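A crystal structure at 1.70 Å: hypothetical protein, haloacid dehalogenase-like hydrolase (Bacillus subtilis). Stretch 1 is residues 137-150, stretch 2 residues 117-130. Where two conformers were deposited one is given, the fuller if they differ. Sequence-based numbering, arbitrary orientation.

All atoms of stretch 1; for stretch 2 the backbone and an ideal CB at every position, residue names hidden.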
# COMPACT_ATOMS: atom_id res chain seq x y z
N ASP A 137 3.30 3.13 -21.53
CA ASP A 137 3.90 2.20 -22.47
C ASP A 137 4.30 0.94 -21.70
O ASP A 137 5.00 1.02 -20.69
CB ASP A 137 5.13 2.85 -23.11
CG ASP A 137 5.78 1.96 -24.14
OD1 ASP A 137 6.24 0.86 -23.77
OD2 ASP A 137 5.84 2.35 -25.32
N LEU A 138 3.85 -0.21 -22.18
CA LEU A 138 4.13 -1.49 -21.53
C LEU A 138 5.62 -1.76 -21.30
O LEU A 138 6.00 -2.37 -20.30
CB LEU A 138 3.51 -2.64 -22.33
CG LEU A 138 3.60 -4.09 -21.83
CD1 LEU A 138 5.00 -4.65 -22.08
CD2 LEU A 138 3.24 -4.15 -20.35
N SER A 139 6.47 -1.33 -22.23
CA SER A 139 7.90 -1.55 -22.11
C SER A 139 8.50 -0.72 -20.98
O SER A 139 9.38 -1.19 -20.25
CB SER A 139 8.62 -1.23 -23.42
OG SER A 139 8.58 0.16 -23.70
N VAL A 140 8.02 0.51 -20.83
CA VAL A 140 8.52 1.37 -19.76
C VAL A 140 8.11 0.77 -18.42
O VAL A 140 8.91 0.71 -17.48
CB VAL A 140 7.94 2.81 -19.88
CG1 VAL A 140 8.36 3.64 -18.68
CG2 VAL A 140 8.44 3.46 -21.16
N LEU A 141 6.87 0.30 -18.33
CA LEU A 141 6.36 -0.31 -17.11
C LEU A 141 7.10 -1.60 -16.74
O LEU A 141 7.41 -1.84 -15.58
CB LEU A 141 4.86 -0.60 -17.23
CG LEU A 141 3.91 0.58 -17.45
CD1 LEU A 141 2.48 0.09 -17.38
CD2 LEU A 141 4.15 1.65 -16.38
N LYS A 142 7.37 -2.44 -17.73
CA LYS A 142 8.06 -3.69 -17.48
C LYS A 142 9.48 -3.45 -16.98
O LYS A 142 9.92 -4.08 -16.01
CB LYS A 142 8.09 -4.56 -18.74
CG LYS A 142 8.87 -5.86 -18.58
CD LYS A 142 8.62 -6.79 -19.77
CE LYS A 142 9.51 -8.03 -19.72
NZ LYS A 142 10.95 -7.69 -19.88
N GLN A 143 10.20 -2.55 -17.64
CA GLN A 143 11.57 -2.25 -17.24
C GLN A 143 11.61 -1.77 -15.80
O GLN A 143 12.48 -2.18 -15.02
CB GLN A 143 12.18 -1.17 -18.14
CG GLN A 143 13.59 -0.76 -17.72
CD GLN A 143 14.17 0.35 -18.56
OE1 GLN A 143 14.34 0.20 -19.78
NE2 GLN A 143 14.49 1.47 -17.93
N ALA A 144 10.67 -0.91 -15.45
CA ALA A 144 10.59 -0.38 -14.09
C ALA A 144 10.18 -1.47 -13.11
O ALA A 144 10.68 -1.52 -11.99
CB ALA A 144 9.61 0.78 -14.04
N ALA A 145 9.26 -2.33 -13.53
CA ALA A 145 8.80 -3.42 -12.67
C ALA A 145 9.95 -4.37 -12.34
O ALA A 145 10.01 -4.93 -11.24
CB ALA A 145 7.67 -4.19 -13.35
N GLU A 146 10.85 -4.54 -13.29
CA GLU A 146 12.00 -5.42 -13.09
C GLU A 146 12.96 -4.78 -12.09
O GLU A 146 13.49 -5.45 -11.21
CB GLU A 146 12.71 -5.68 -14.43
CG GLU A 146 11.79 -6.27 -15.48
CD GLU A 146 12.45 -6.44 -16.83
OE1 GLU A 146 13.26 -5.56 -17.21
OE2 GLU A 146 12.16 -7.44 -17.51
N VAL A 147 13.17 -3.47 -12.22
CA VAL A 147 14.06 -2.78 -11.29
C VAL A 147 13.46 -2.92 -9.89
O VAL A 147 14.17 -3.19 -8.92
CB VAL A 147 14.20 -1.29 -11.64
CG1 VAL A 147 15.10 -0.60 -10.63
CG2 VAL A 147 14.79 -1.14 -13.04
N GLN A 148 12.15 -2.74 -9.79
CA GLN A 148 11.44 -2.86 -8.52
C GLN A 148 11.63 -4.24 -7.90
O GLN A 148 11.94 -4.38 -6.71
CB GLN A 148 9.95 -2.63 -8.73
CG GLN A 148 9.14 -2.71 -7.45
CD GLN A 148 9.48 -1.56 -6.51
OE1 GLN A 148 9.42 -0.40 -6.91
NE2 GLN A 148 9.82 -1.88 -5.27
N TYR A 149 11.42 -5.28 -8.70
CA TYR A 149 11.57 -6.64 -8.22
C TYR A 149 13.00 -6.91 -7.76
O TYR A 149 13.22 -7.62 -6.77
CB TYR A 149 11.21 -7.63 -9.33
CG TYR A 149 11.51 -9.06 -8.95
CD1 TYR A 149 10.68 -9.76 -8.07
CD2 TYR A 149 12.66 -9.70 -9.42
CE1 TYR A 149 10.99 -11.06 -7.68
CE2 TYR A 149 12.98 -10.99 -9.02
CZ TYR A 149 12.14 -11.67 -8.15
OH TYR A 149 12.45 -12.95 -7.74
N SER A 150 13.97 -6.34 -8.47
CA SER A 150 15.37 -6.54 -8.14
C SER A 150 15.73 -6.02 -6.75
O SER A 150 16.77 -6.38 -6.19
CB SER A 150 16.27 -5.87 -9.19
OG SER A 150 16.27 -4.46 -9.05
N UNK A 117 7.62 -17.96 -8.09
CA UNK A 117 8.95 -17.77 -8.65
C UNK A 117 9.09 -16.33 -9.18
O UNK A 117 8.14 -15.54 -9.09
CB UNK A 117 9.21 -18.79 -9.76
N UNK A 118 10.26 -16.00 -9.70
CA UNK A 118 10.50 -14.66 -10.20
C UNK A 118 9.53 -14.15 -11.24
O UNK A 118 9.05 -13.01 -11.15
CB UNK A 118 11.91 -14.60 -10.79
N UNK A 119 9.24 -14.97 -12.25
CA UNK A 119 8.31 -14.57 -13.31
C UNK A 119 6.93 -14.25 -12.75
O UNK A 119 6.31 -13.25 -13.11
CB UNK A 119 8.20 -15.67 -14.36
N UNK A 120 6.46 -15.11 -11.85
CA UNK A 120 5.15 -14.94 -11.25
C UNK A 120 5.09 -13.69 -10.38
O UNK A 120 4.11 -12.95 -10.42
CB UNK A 120 4.79 -16.17 -10.42
N UNK A 121 6.14 -13.45 -9.60
CA UNK A 121 6.20 -12.27 -8.74
C UNK A 121 6.27 -11.00 -9.58
O UNK A 121 5.70 -9.97 -9.21
CB UNK A 121 7.40 -12.35 -7.80
N UNK A 122 6.95 -11.08 -10.72
CA UNK A 122 7.05 -9.91 -11.60
C UNK A 122 5.68 -9.63 -12.20
O UNK A 122 5.31 -8.48 -12.42
CB UNK A 122 8.09 -10.13 -12.70
N UNK A 123 4.91 -10.69 -12.49
CA UNK A 123 3.59 -10.48 -13.05
C UNK A 123 2.70 -9.75 -12.05
O UNK A 123 1.88 -8.91 -12.44
CB UNK A 123 2.96 -11.81 -13.46
N UNK A 124 2.85 -10.07 -10.77
CA UNK A 124 2.06 -9.41 -9.75
C UNK A 124 2.43 -7.93 -9.74
O UNK A 124 1.57 -7.05 -9.71
CB UNK A 124 2.28 -10.05 -8.38
N UNK A 125 3.73 -7.65 -9.78
CA UNK A 125 4.19 -6.27 -9.77
C UNK A 125 3.78 -5.51 -11.03
O UNK A 125 3.33 -4.36 -10.94
CB UNK A 125 5.71 -6.23 -9.61
N UNK A 126 3.92 -6.14 -12.18
CA UNK A 126 3.52 -5.50 -13.43
C UNK A 126 2.05 -5.11 -13.37
O UNK A 126 1.65 -4.07 -13.90
CB UNK A 126 3.78 -6.43 -14.62
N UNK A 127 1.23 -5.94 -12.72
CA UNK A 127 -0.19 -5.64 -12.60
C UNK A 127 -0.38 -4.35 -11.79
O UNK A 127 -1.27 -3.55 -12.07
CB UNK A 127 -0.93 -6.81 -11.95
N UNK A 128 0.47 -4.15 -10.78
CA UNK A 128 0.39 -2.93 -9.96
C UNK A 128 0.67 -1.72 -10.85
O UNK A 128 -0.08 -0.74 -10.83
CB UNK A 128 1.38 -2.98 -8.79
N UNK A 129 1.77 -1.78 -11.61
CA UNK A 129 2.18 -0.71 -12.51
C UNK A 129 1.09 -0.38 -13.52
O UNK A 129 0.69 0.77 -13.68
CB UNK A 129 3.47 -1.10 -13.24
N UNK A 130 0.62 -1.41 -14.23
CA UNK A 130 -0.41 -1.22 -15.25
C UNK A 130 -1.74 -0.71 -14.72
O UNK A 130 -2.43 0.05 -15.40
CB UNK A 130 -0.65 -2.54 -15.98

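Position 117 precedes the helix, and its CB points away from stretch 1. A small polar cap such as Asn, Asp, Ser or Thr would suit. It is Asn117; Asn117 OD1 accepts from the backbone N of 120 at 2.9 Å, capping the helix.

Position 118 lies beside the Tyr149 hydroxyl. An ideal CB at 118 would sit 3.5 Å from Tyr149 OH and has room, so small residues fit; glycine is not required. It is Gly118; Gly118 CA lies 3.6 Å from Tyr149 OH.

Positions 119 and 120 have no stretch 1 atom near CB; polar residues are plausible. They are Arg119, pointing away, and Glu120. Asn117 N donates to Glu120 OE1 at 2.9 Å, answering the capping bond.

Position 121 points toward stretch 1, with its CB against the Tyr149 ring. An aliphatic residue would suit. It is Leu121, with Leu121 CB 3.8 Å from Tyr149 CE1.

CA-to-CB at 122 points sideways; its ideal CB lies 5.2 Å from Tyr149 CG. A branched or flexible apolar chain could reach Ala145; Leu, Ile or Met would do. It is Leu122, chi1 t. Leu122 CD1 lies 3.9 Å from Ala145 CB and 4.2 Å from Tyr149 CB.

Positions 123 and 124 have nothing of stretch 1 near CB, so the choice is open. They are Asp123 and Val124.

Position 125 points toward stretch 1, between Ala145 and Gln148. An apolar residue or a longer polar one could fit. It is Glu125. Glu125 OE2 lies 3.9 Å from Gln148 CG, while Glu125 OE1 makes a salt bridge with the side chain of 128.

The ideal CB at 126 lies 4.7 Å from Ala145 CB, with Leu138, Leu141 and Lys142 nearby. This hollow favours Leu or Met. It is Leu126, a knob among these four residues. Leu126 CD1 lies 4.0 Å from Ala145 CB and 3.7 Å from Lys142 CA.

Positions 127 and 128 are beyond reach of stretch 1, which sets no preference. They are Asp127, bonded elsewhere in the structure, and Arg128. Arg128 NE donates to Glu125 OE1 at 3.0 Å in the salt bridge.

Position 129 points toward stretch 1. Its hole is lined by Leu141, Ala144, Ala145 and Gln148, and the small alanines leave space for a large apolar group: Phe, Leu or Met. It is Phe129. Phe129 CE2 lies 3.3 Å from Ala144 CB, and Phe129 CE1 lies 3.8 Å from Ala145 CB. Leu141 O and Ala145 N lie over one ring face.

CA-to-CB at 130 points sideways, with its ideal CB 4.3 Å from Leu141 CD1. A long chain with an aliphatic stem, Lys, Arg or Met, would suit. It is Arg130. Arg130 CG packs 3.7 Å from Leu141 CD1, and Leu138 CD2 lies over one guanidinium face.

Stretch 2, residues 117-130: NGRELLDVELDRFR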
# COMPACT_ATOMS: atom_id res chain seq x y z
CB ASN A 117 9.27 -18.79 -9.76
CG ASN A 117 8.32 -18.72 -10.95
OD1 ASN A 117 7.87 -17.65 -11.34
ND2 ASN A 117 8.04 -19.88 -11.55
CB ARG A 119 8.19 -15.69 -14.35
CG ARG A 119 7.11 -15.44 -15.41
CD ARG A 119 7.41 -14.18 -16.21
NE ARG A 119 8.69 -14.29 -16.90
CZ ARG A 119 9.44 -13.24 -17.25
NH1 ARG A 119 9.02 -12.01 -16.99
NH2 ARG A 119 10.61 -13.43 -17.86
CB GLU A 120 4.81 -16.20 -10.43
CG GLU A 120 4.72 -17.43 -11.33
CD GLU A 120 4.80 -18.74 -10.59
OE1 GLU A 120 5.17 -18.75 -9.40
OE2 GLU A 120 4.50 -19.77 -11.23
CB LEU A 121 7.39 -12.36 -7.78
CG LEU A 121 7.26 -13.43 -6.69
CD1 LEU A 121 8.59 -13.62 -5.97
CD2 LEU A 121 6.17 -13.02 -5.71
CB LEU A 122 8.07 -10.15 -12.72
CG LEU A 122 8.35 -8.95 -13.63
CD1 LEU A 122 8.90 -7.80 -12.81
CD2 LEU A 122 9.35 -9.33 -14.71
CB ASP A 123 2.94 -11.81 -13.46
CG ASP A 123 3.51 -12.36 -14.77
OD1 ASP A 123 4.01 -11.56 -15.59
OD2 ASP A 123 3.44 -13.58 -14.98
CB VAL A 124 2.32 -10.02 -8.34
CG1 VAL A 124 1.59 -9.20 -7.27
CG2 VAL A 124 1.84 -11.48 -8.30
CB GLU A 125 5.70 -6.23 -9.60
CG GLU A 125 6.14 -6.75 -8.24
CD GLU A 125 5.54 -5.95 -7.09
OE1 GLU A 125 4.79 -6.52 -6.27
OE2 GLU A 125 5.83 -4.74 -7.02
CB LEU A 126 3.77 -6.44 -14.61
CG LEU A 126 3.74 -5.82 -16.01
CD1 LEU A 126 4.80 -4.72 -16.12
CD2 LEU A 126 3.99 -6.90 -17.05
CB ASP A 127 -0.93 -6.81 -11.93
CG ASP A 127 -2.43 -6.55 -11.78
OD1 ASP A 127 -3.08 -6.18 -12.77
OD2 ASP A 127 -2.95 -6.74 -10.66
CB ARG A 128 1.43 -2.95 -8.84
CG ARG A 128 1.21 -3.95 -7.71
CD ARG A 128 2.43 -3.85 -6.79
NE ARG A 128 2.42 -4.73 -5.62
CZ ARG A 128 1.78 -4.47 -4.48
NH1 ARG A 128 1.08 -3.35 -4.34
NH2 ARG A 128 1.89 -5.31 -3.46
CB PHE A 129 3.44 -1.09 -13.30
CG PHE A 129 4.75 -0.81 -12.60
CD1 PHE A 129 5.26 -1.69 -11.65
CD2 PHE A 129 5.50 0.32 -12.94
CE1 PHE A 129 6.50 -1.46 -11.05
CE2 PHE A 129 6.74 0.57 -12.34
CZ PHE A 129 7.25 -0.33 -11.40
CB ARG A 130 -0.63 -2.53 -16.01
CG ARG A 130 0.62 -3.04 -16.72
CD ARG A 130 0.36 -4.34 -17.47
NE ARG A 130 -0.59 -4.17 -18.56
CZ ARG A 130 -0.95 -5.14 -19.39
NH1 ARG A 130 -0.44 -6.35 -19.26
NH2 ARG A 130 -1.82 -4.89 -20.37
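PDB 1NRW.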